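Local atomic coordinates of conserved hypothetical protein, putative anti-sigma factor (Parabacteroides distasonis, PDB entry 4M0N), a protein that probably acts as a FecR-like anti-sigma factor, this chain being the part that carries its FecR and C-terminal FecR domains. Residues A[79-84]-A[88-93]. The protein carries 1 engineered substitution. Numbering follows the deposited sequence.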
loop_
_atom_site.group_PDB
_atom_site.type_symbol
_atom_site.label_atom_id
_atom_site.label_comp_id
_atom_site.label_asym_id
_atom_site.label_seq_id
_atom_site.Cartn_x
_atom_site.Cartn_y
_atom_site.Cartn_z
ATOM N N PRO A 79 0.003 -14.922 -18.244
ATOM C CA PRO A 79 -0.244 -14.401 -16.909
ATOM C C PRO A 79 0.591 -13.161 -16.644
ATOM O O PRO A 79 1.695 -13.007 -17.207
ATOM C CB PRO A 79 0.218 -15.532 -15.998
ATOM C CG PRO A 79 0.128 -16.768 -16.833
ATOM C CD PRO A 79 0.470 -16.319 -18.223
ATOM N N PHE A 80 0.054 -12.288 -15.804
ATOM C CA PHE A 80 0.741 -11.080 -15.375
ATOM C C PHE A 80 1.201 -11.336 -13.949
ATOM O O PHE A 80 0.399 -11.772 -13.143
ATOM C CB PHE A 80 -0.258 -9.921 -15.381
ATOM C CG PHE A 80 0.367 -8.582 -15.179
ATOM C CD1 PHE A 80 0.690 -8.121 -13.895
ATOM C CD2 PHE A 80 0.603 -7.751 -16.270
ATOM C CE1 PHE A 80 1.266 -6.870 -13.732
ATOM C CE2 PHE A 80 1.192 -6.508 -16.103
ATOM C CZ PHE A 80 1.516 -6.059 -14.832
ATOM N N ILE A 81 2.468 -11.065 -13.663
ATOM C CA ILE A 81 3.002 -11.277 -12.319
ATOM C C ILE A 81 3.580 -9.998 -11.755
ATOM O O ILE A 81 4.482 -9.365 -12.354
ATOM C CB ILE A 81 4.060 -12.382 -12.300
ATOM C CG1 ILE A 81 3.444 -13.711 -12.722
ATOM C CG2 ILE A 81 4.683 -12.454 -10.903
ATOM C CD1 ILE A 81 4.416 -14.873 -12.738
ATOM N N VAL A 82 3.067 -9.600 -10.598
ATOM C CA VAL A 82 3.707 -8.525 -9.850
ATOM C C VAL A 82 4.598 -9.216 -8.817
ATOM O O VAL A 82 4.108 -9.883 -7.909
ATOM C CB VAL A 82 2.699 -7.621 -9.143
ATOM C CG1 VAL A 82 3.458 -6.596 -8.276
ATOM C CG2 VAL A 82 1.776 -6.944 -10.144
ATOM N N ARG A 83 5.896 -9.060 -8.982
ATOM C CA ARG A 83 6.877 -9.688 -8.109
ATOM C C ARG A 83 7.359 -8.706 -7.070
ATOM O O ARG A 83 8.000 -7.682 -7.376
ATOM C CB ARG A 83 8.062 -10.214 -8.914
ATOM C CG ARG A 83 9.204 -10.787 -8.073
ATOM C CD ARG A 83 10.010 -11.775 -8.897
ATOM N NE ARG A 83 9.193 -12.923 -9.242
ATOM C CZ ARG A 83 9.416 -13.742 -10.264
ATOM N NH1 ARG A 83 10.485 -13.589 -11.045
ATOM N NH2 ARG A 83 8.584 -14.761 -10.473
ATOM N N THR A 84 7.018 -9.032 -5.838
ATOM C CA THR A 84 7.517 -8.340 -4.691
ATOM C C THR A 84 8.419 -9.265 -3.883
ATOM O O THR A 84 8.450 -10.485 -4.075
ATOM C CB THR A 84 6.398 -7.843 -3.790
ATOM O OG1 THR A 84 5.813 -8.959 -3.099
ATOM C CG2 THR A 84 5.355 -7.097 -4.568
ATOM N N ASP A 88 4.712 -13.266 -5.068
ATOM C CA ASP A 88 4.270 -12.964 -6.411
ATOM C C ASP A 88 2.765 -12.864 -6.429
ATOM O O ASP A 88 2.064 -13.729 -5.883
ATOM C CB ASP A 88 4.652 -14.082 -7.382
ATOM C CG ASP A 88 6.129 -14.105 -7.771
ATOM O OD1 ASP A 88 6.873 -13.155 -7.513
ATOM O OD2 ASP A 88 6.555 -15.077 -8.460
ATOM N N VAL A 89 2.248 -11.869 -7.140
ATOM C CA VAL A 89 0.823 -11.775 -7.345
ATOM C C VAL A 89 0.569 -12.053 -8.815
ATOM O O VAL A 89 1.039 -11.307 -9.689
ATOM C CB VAL A 89 0.303 -10.385 -6.952
ATOM C CG1 VAL A 89 -1.192 -10.313 -7.166
ATOM C CG2 VAL A 89 0.729 -10.067 -5.526
ATOM N N LYS A 90 -0.204 -13.106 -9.084
ATOM C CA LYS A 90 -0.379 -13.630 -10.441
ATOM C C LYS A 90 -1.825 -13.535 -10.889
ATOM O O LYS A 90 -2.731 -13.966 -10.162
ATOM C CB LYS A 90 0.071 -15.062 -10.410
ATOM C CG LYS A 90 0.093 -15.758 -11.742
ATOM C CD LYS A 90 0.690 -17.144 -11.555
ATOM C CE LYS A 90 0.888 -17.824 -12.890
ATOM N NZ LYS A 90 -0.418 -18.070 -13.561
ATOM N N VAL A 91 -2.065 -12.931 -12.045
ATOM C CA VAL A 91 -3.405 -12.820 -12.538
ATOM C C VAL A 91 -3.434 -13.106 -14.036
ATOM O O VAL A 91 -2.397 -13.050 -14.714
ATOM C CB VAL A 91 -4.069 -11.449 -12.279
ATOM C CG1 VAL A 91 -3.975 -11.033 -10.812
ATOM C CG2 VAL A 91 -3.516 -10.367 -13.193
ATOM N N LEU A 92 -4.631 -13.355 -14.552
ATOM C CA LEU A 92 -4.837 -13.309 -15.996
ATOM C C LEU A 92 -5.447 -11.977 -16.429
ATOM O O LEU A 92 -5.111 -11.426 -17.470
ATOM C CB LEU A 92 -5.743 -14.453 -16.428
ATOM C CG LEU A 92 -5.313 -15.849 -16.003
ATOM C CD1 LEU A 92 -6.330 -16.850 -16.554
ATOM C CD2 LEU A 92 -3.924 -16.190 -16.507
ATOM N N GLY A 93 -6.368 -11.486 -15.618
ATOM C CA GLY A 93 -7.024 -10.208 -15.856
ATOM C C GLY A 93 -7.710 -9.903 -14.557
ATOM O O GLY A 93 -8.543 -10.661 -14.126
HETATM O O HOH W 1 8.238 -12.944 -5.125
#
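The R83 side chain starts out trans to its amide nitrogen (chi1 175°) and bends at chi3, which lays the guanidinium alongside D88, whose CG lies anti to its own carbonyl carbon (chi1 -76°), and the two groups meet side-on. R83 NE donates to D88 OD1 and R83 NH2 to D88 OD2, each at 2.9 Å and nearly straight, on the syn side of each oxygen, with the two planes 24° apart. A water bridges D88 OD1 and T84 O, adding a further donor to that oxygen. I81 shares this face: its CG2 lies 3.8 Å from D88 CG, and its CG1 packs on K90 CG. The opposite face is apolar, V82 against V89 and F80 CB 3.9 Å from V91 CG2, and touches F70 and F96 of the other sheet in the FecR domain. Between the faces, F80–V91 and V82–V89 are antiparallel hydrogen-bonded pairs, F80 N reaching V91 O at 2.8 Å. A leucine in place of R83 would probably leave the D88 carboxylate without its paired charge and freer to turn. The two-bond ion pair thus ties the strands together beside the turn, while the other face contributes hydrocarbon to the packing between the two sheets.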